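Local coordinates for DUF3194 domain-containing protein (Thermococcus onnurineus, PDB 3UEB) that is of unknown function but folds as an alpha and beta protein and forms a two-subunit assembly whose beta sheet runs on across the interface, at residues Leu42-Met54 with Glu65-Val78. Numbering follows the deposited sequence.
Sequences LTRSEVKDIEVTM and EIEVYLEVPIFVKV
Glu-51 and Tyr-69 face each other as a hydrogen-bonded pair in the antiparallel hairpin of strands 49-56 and 63-71, with Tyr-69 N 2.8 Å from Glu-51 O. Their side chains lie side by side, Glu-51 CD near Tyr-69 CD2 and the carboxylate and ring planes 56° apart, and Asp-49 OD2 meets the ring edge in plane, 3.3 Å from Tyr-69 CE2. With CG anti to the backbone N (chi1 173°), Tyr-69 lays its ring along the strand, and Tyr-69 OH donates to Glu-71 OE1 (2.6 Å) from above the carboxylate plane. Glu-71 OE2 forms a long salt bridge with Lys-48 NZ (3.5 Å), and a water joins both to Val-72 O. Replacing Tyr-69 by an alanine would probably leave Glu-71 OE1 without this donor and its carboxylate freer to turn. Lys-48 and Asp-49 both oppose Glu-71, a classic beta bulge: Asp-49 N bonds to Glu-71 O at 3.2 Å, Lys-48 N only weakly.

On the other, apolar face Leu-70 CD1 packs 4.1 Å from Ile-50 CB and Met-54 CB 3.7 Å from Ile-66 CD1, backed by helices 20-41 and 80-104. Asp-49 OD1 bonds to Asn-57 of the second subunit, whose strand pairs with 49-54. Asp-49 OD2 and Glu-51 OE1, both acceptors, lie 2.8 Å apart, not hydrogen-bonded. Tyrosine hydroxyl, lysine and partner-subunit amide probably offset these crowded carboxylates.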
loop_
_atom_site.group_PDB
_atom_site.type_symbol
_atom_site.label_atom_id
_atom_site.label_comp_id
_atom_site.label_asym_id
_atom_site.label_seq_id
_atom_site.Cartn_x
_atom_site.Cartn_y
_atom_site.Cartn_z
ATOM N N LEU A 42 9.044 -15.070 -6.106
ATOM C CA LEU A 42 9.694 -14.670 -7.348
ATOM C C LEU A 42 11.024 -14.063 -6.981
ATOM O O LEU A 42 11.167 -13.472 -5.916
ATOM C CB LEU A 42 8.865 -13.630 -8.110
ATOM C CG LEU A 42 7.572 -14.044 -8.811
ATOM C CD1 LEU A 42 6.963 -12.818 -9.464
ATOM C CD2 LEU A 42 7.849 -15.113 -9.858
ATOM N N THR A 43 12.014 -14.226 -7.842
ATOM C CA THR A 43 13.306 -13.631 -7.551
ATOM C C THR A 43 13.147 -12.136 -7.807
ATOM O O THR A 43 12.220 -11.724 -8.499
ATOM C CB THR A 43 14.398 -14.189 -8.465
ATOM O OG1 THR A 43 15.665 -13.663 -8.053
ATOM C CG2 THR A 43 14.142 -13.795 -9.892
ATOM N N ARG A 44 14.043 -11.328 -7.257
ATOM C CA ARG A 44 13.971 -9.885 -7.434
ATOM C C ARG A 44 13.883 -9.524 -8.910
ATOM O O ARG A 44 13.040 -8.729 -9.315
ATOM C CB ARG A 44 15.206 -9.217 -6.828
ATOM C CG ARG A 44 15.489 -9.617 -5.386
ATOM C CD ARG A 44 14.672 -8.816 -4.373
ATOM N NE ARG A 44 15.445 -7.720 -3.786
ATOM C CZ ARG A 44 15.634 -6.535 -4.360
ATOM N NH1 ARG A 44 15.103 -6.272 -5.551
ATOM N NH2 ARG A 44 16.357 -5.607 -3.742
ATOM N N SER A 45 14.751 -10.123 -9.715
ATOM C CA SER A 45 14.790 -9.838 -11.138
ATOM C C SER A 45 13.512 -10.213 -11.879
ATOM O O SER A 45 13.232 -9.663 -12.942
ATOM C CB SER A 45 15.964 -10.564 -11.782
ATOM O OG SER A 45 15.683 -11.948 -11.871
ATOM N N GLU A 46 12.739 -11.149 -11.339
ATOM C CA GLU A 46 11.500 -11.551 -12.006
ATOM C C GLU A 46 10.374 -10.555 -11.759
ATOM O O GLU A 46 9.381 -10.546 -12.484
ATOM C CB GLU A 46 11.065 -12.949 -11.551
ATOM C CG GLU A 46 11.876 -14.068 -12.175
ATOM C CD GLU A 46 11.558 -15.434 -11.586
ATOM O OE1 GLU A 46 11.912 -16.446 -12.226
ATOM O OE2 GLU A 46 10.964 -15.499 -10.485
ATOM N N VAL A 47 10.516 -9.726 -10.731
ATOM C CA VAL A 47 9.492 -8.735 -10.446
ATOM C C VAL A 47 9.876 -7.439 -11.138
ATOM O O VAL A 47 10.551 -6.588 -10.560
ATOM C CB VAL A 47 9.342 -8.478 -8.931
ATOM C CG1 VAL A 47 8.218 -7.467 -8.689
ATOM C CG2 VAL A 47 9.042 -9.790 -8.206
ATOM N N LYS A 48 9.453 -7.300 -12.387
ATOM C CA LYS A 48 9.755 -6.110 -13.156
ATOM C C LYS A 48 8.973 -4.921 -12.596
ATOM O O LYS A 48 9.515 -3.825 -12.434
ATOM C CB LYS A 48 9.400 -6.348 -14.625
ATOM C CG LYS A 48 9.688 -5.193 -15.561
ATOM C CD LYS A 48 9.431 -5.618 -17.001
ATOM C CE LYS A 48 9.546 -4.465 -17.975
ATOM N NZ LYS A 48 9.166 -4.894 -19.362
ATOM N N ASP A 49 7.704 -5.141 -12.281
ATOM C CA ASP A 49 6.881 -4.069 -11.749
ATOM C C ASP A 49 5.727 -4.622 -10.946
ATOM O O ASP A 49 4.944 -5.429 -11.446
ATOM C CB ASP A 49 6.318 -3.212 -12.881
ATOM C CG ASP A 49 5.584 -1.979 -12.372
ATOM O OD1 ASP A 49 6.257 -1.051 -11.872
ATOM O OD2 ASP A 49 4.339 -1.932 -12.473
ATOM N N ILE A 50 5.635 -4.194 -9.690
ATOM C CA ILE A 50 4.548 -4.615 -8.838
ATOM C C ILE A 50 3.884 -3.385 -8.228
ATOM O O ILE A 50 4.558 -2.438 -7.804
ATOM C CB ILE A 50 5.029 -5.578 -7.722
ATOM C CG1 ILE A 50 3.841 -5.966 -6.840
ATOM C CG2 ILE A 50 6.149 -4.947 -6.902
ATOM C CD1 ILE A 50 4.215 -6.865 -5.660
ATOM N N GLU A 51 2.556 -3.392 -8.211
ATOM C CA GLU A 51 1.798 -2.285 -7.648
ATOM C C GLU A 51 0.605 -2.824 -6.883
ATOM O O GLU A 51 -0.243 -3.524 -7.442
ATOM C CB GLU A 51 1.314 -1.348 -8.755
ATOM C CG GLU A 51 2.413 -0.935 -9.701
ATOM C CD GLU A 51 1.923 -0.024 -10.796
ATOM O OE1 GLU A 51 2.700 0.218 -11.743
ATOM O OE2 GLU A 51 0.764 0.450 -10.707
ATOM N N VAL A 52 0.547 -2.498 -5.600
ATOM C CA VAL A 52 -0.540 -2.940 -4.760
ATOM C C VAL A 52 -1.168 -1.724 -4.089
ATOM O O VAL A 52 -0.512 -0.972 -3.359
ATOM C CB VAL A 52 -0.046 -3.941 -3.715
ATOM C CG1 VAL A 52 -1.236 -4.552 -2.994
ATOM C CG2 VAL A 52 0.779 -5.037 -4.406
ATOM N N THR A 53 -2.451 -1.542 -4.359
ATOM C CA THR A 53 -3.207 -0.417 -3.848
ATOM C C THR A 53 -4.220 -0.805 -2.790
ATOM O O THR A 53 -4.871 -1.837 -2.904
ATOM C CB THR A 53 -3.999 0.248 -4.989
ATOM O OG1 THR A 53 -3.109 0.584 -6.057
ATOM C CG2 THR A 53 -4.705 1.507 -4.493
ATOM N N MET A 54 -4.344 0.019 -1.756
ATOM C CA MET A 54 -5.364 -0.209 -0.742
ATOM C C MET A 54 -6.199 1.067 -0.750
ATOM O O MET A 54 -5.657 2.180 -0.763
ATOM C CB MET A 54 -4.772 -0.458 0.655
ATOM C CG MET A 54 -4.373 0.783 1.450
ATOM S SD MET A 54 -3.965 0.369 3.155
ATOM C CE MET A 54 -2.341 -0.275 2.901
ATOM N N GLU A 65 -10.846 -1.833 -0.635
ATOM C CA GLU A 65 -10.642 -2.279 -1.995
ATOM C C GLU A 65 -9.149 -2.462 -2.160
ATOM O O GLU A 65 -8.355 -1.626 -1.730
ATOM C CB GLU A 65 -11.191 -1.263 -3.001
ATOM C CG GLU A 65 -12.705 -1.063 -2.885
ATOM C CD GLU A 65 -13.337 -0.463 -4.134
ATOM O OE1 GLU A 65 -14.581 -0.320 -4.163
ATOM O OE2 GLU A 65 -12.596 -0.136 -5.089
ATOM N N ILE A 66 -8.765 -3.588 -2.747
ATOM C CA ILE A 66 -7.356 -3.880 -2.957
ATOM C C ILE A 66 -7.142 -4.129 -4.432
ATOM O O ILE A 66 -7.857 -4.916 -5.047
ATOM C CB ILE A 66 -6.919 -5.134 -2.190
ATOM C CG1 ILE A 66 -7.010 -4.893 -0.684
ATOM C CG2 ILE A 66 -5.514 -5.526 -2.606
ATOM C CD1 ILE A 66 -6.085 -3.804 -0.172
ATOM N N GLU A 67 -6.156 -3.455 -5.000
ATOM C CA GLU A 67 -5.873 -3.624 -6.406
ATOM C C GLU A 67 -4.442 -4.106 -6.567
ATOM O O GLU A 67 -3.510 -3.500 -6.036
ATOM C CB GLU A 67 -6.089 -2.304 -7.138
ATOM C CG GLU A 67 -6.020 -2.428 -8.644
ATOM C CD GLU A 67 -6.700 -1.266 -9.345
ATOM O OE1 GLU A 67 -6.631 -1.211 -10.594
ATOM O OE2 GLU A 67 -7.306 -0.417 -8.642
ATOM N N VAL A 68 -4.276 -5.206 -7.294
ATOM C CA VAL A 68 -2.956 -5.776 -7.520
ATOM C C VAL A 68 -2.587 -5.750 -8.999
ATOM O O VAL A 68 -3.409 -6.081 -9.858
ATOM C CB VAL A 68 -2.884 -7.256 -7.055
ATOM C CG1 VAL A 68 -1.433 -7.720 -7.022
ATOM C CG2 VAL A 68 -3.533 -7.418 -5.699
ATOM N N TYR A 69 -1.358 -5.338 -9.291
ATOM C CA TYR A 69 -0.862 -5.325 -10.657
ATOM C C TYR A 69 0.544 -5.900 -10.582
ATOM O O TYR A 69 1.366 -5.454 -9.784
ATOM C CB TYR A 69 -0.811 -3.910 -11.247
ATOM C CG TYR A 69 -0.130 -3.878 -12.604
ATOM C CD1 TYR A 69 -0.802 -4.289 -13.755
ATOM C CD2 TYR A 69 1.210 -3.508 -12.725
ATOM C CE1 TYR A 69 -0.155 -4.334 -14.989
ATOM C CE2 TYR A 69 1.863 -3.553 -13.955
ATOM C CZ TYR A 69 1.176 -3.965 -15.080
ATOM O OH TYR A 69 1.810 -4.003 -16.303
ATOM N N LEU A 70 0.818 -6.900 -11.412
ATOM C CA LEU A 70 2.122 -7.547 -11.400
ATOM C C LEU A 70 2.600 -7.804 -12.807
ATOM O O LEU A 70 1.843 -8.271 -13.653
ATOM C CB LEU A 70 2.051 -8.870 -10.627
ATOM C CG LEU A 70 3.322 -9.725 -10.584
ATOM C CD1 LEU A 70 4.499 -8.884 -10.081
ATOM C CD2 LEU A 70 3.098 -10.925 -9.666
ATOM N N GLU A 71 3.872 -7.507 -13.039
ATOM C CA GLU A 71 4.470 -7.687 -14.345
ATOM C C GLU A 71 5.842 -8.342 -14.216
ATOM O O GLU A 71 6.640 -7.972 -13.354
ATOM C CB GLU A 71 4.608 -6.321 -15.018
ATOM C CG GLU A 71 4.796 -6.357 -16.521
ATOM C CD GLU A 71 5.032 -4.977 -17.098
ATOM O OE1 GLU A 71 4.352 -4.024 -16.662
ATOM O OE2 GLU A 71 5.892 -4.846 -17.992
ATOM N N VAL A 72 6.106 -9.329 -15.063
ATOM C CA VAL A 72 7.404 -9.996 -15.063
ATOM C C VAL A 72 8.015 -9.758 -16.448
ATOM O O VAL A 72 7.303 -9.381 -17.378
ATOM C CB VAL A 72 7.269 -11.525 -14.810
ATOM C CG1 VAL A 72 6.587 -11.773 -13.478
ATOM C CG2 VAL A 72 6.492 -12.182 -15.939
ATOM N N PRO A 73 9.338 -9.954 -16.600
ATOM C CA PRO A 73 9.977 -9.747 -17.910
ATOM C C PRO A 73 9.315 -10.615 -18.985
ATOM O O PRO A 73 8.795 -11.692 -18.684
ATOM C CB PRO A 73 11.427 -10.151 -17.657
ATOM C CG PRO A 73 11.621 -9.800 -16.203
ATOM C CD PRO A 73 10.338 -10.306 -15.577
ATOM N N ILE A 74 9.338 -10.150 -20.234
ATOM C CA ILE A 74 8.715 -10.880 -21.328
ATOM C C ILE A 74 9.316 -12.263 -21.616
ATOM O O ILE A 74 8.640 -13.125 -22.188
ATOM C CB ILE A 74 8.743 -10.050 -22.627
ATOM C CG1 ILE A 74 10.191 -9.854 -23.092
ATOM C CG2 ILE A 74 8.085 -8.686 -22.383
ATOM C CD1 ILE A 74 10.300 -9.220 -24.473
ATOM N N PHE A 75 10.568 -12.472 -21.210
ATOM C CA PHE A 75 11.260 -13.738 -21.440
ATOM C C PHE A 75 11.130 -14.694 -20.253
ATOM O O PHE A 75 11.621 -15.826 -20.299
ATOM C CB PHE A 75 12.747 -13.470 -21.733
ATOM C CG PHE A 75 13.441 -12.685 -20.656
ATOM C CD1 PHE A 75 13.810 -13.293 -19.462
ATOM C CD2 PHE A 75 13.672 -11.322 -20.813
ATOM C CE1 PHE A 75 14.398 -12.554 -18.431
ATOM C CE2 PHE A 75 14.258 -10.581 -19.790
ATOM C CZ PHE A 75 14.621 -11.202 -18.593
ATOM N N VAL A 76 10.484 -14.226 -19.188
ATOM C CA VAL A 76 10.278 -15.038 -17.985
ATOM C C VAL A 76 8.963 -15.802 -18.106
ATOM O O VAL A 76 7.922 -15.214 -18.408
ATOM C CB VAL A 76 10.247 -14.145 -16.716
ATOM C CG1 VAL A 76 9.554 -14.865 -15.566
ATOM C CG2 VAL A 76 11.666 -13.779 -16.317
ATOM N N LYS A 77 9.004 -17.109 -17.880
ATOM C CA LYS A 77 7.793 -17.916 -17.979
ATOM C C LYS A 77 7.169 -18.220 -16.616
ATOM O O LYS A 77 7.525 -19.191 -15.942
ATOM C CB LYS A 77 8.092 -19.210 -18.734
ATOM C CG LYS A 77 8.602 -18.974 -20.155
ATOM C CD LYS A 77 8.583 -20.263 -20.968
ATOM C CE LYS A 77 9.059 -20.043 -22.404
ATOM N NZ LYS A 77 10.504 -19.703 -22.471
ATOM N N VAL A 78 6.229 -17.370 -16.223
ATOM C CA VAL A 78 5.531 -17.493 -14.953
ATOM C C VAL A 78 4.047 -17.244 -15.166
ATOM O O VAL A 78 3.659 -16.424 -16.004
ATOM C CB VAL A 78 6.079 -16.474 -13.932
ATOM C CG1 VAL A 78 5.126 -16.328 -12.744
ATOM C CG2 VAL A 78 7.439 -16.928 -13.449
HETATM O O HOH W 1 7.199 -7.174 -19.219
HETATM O O HOH W 2 -2.248 -1.338 -7.544
#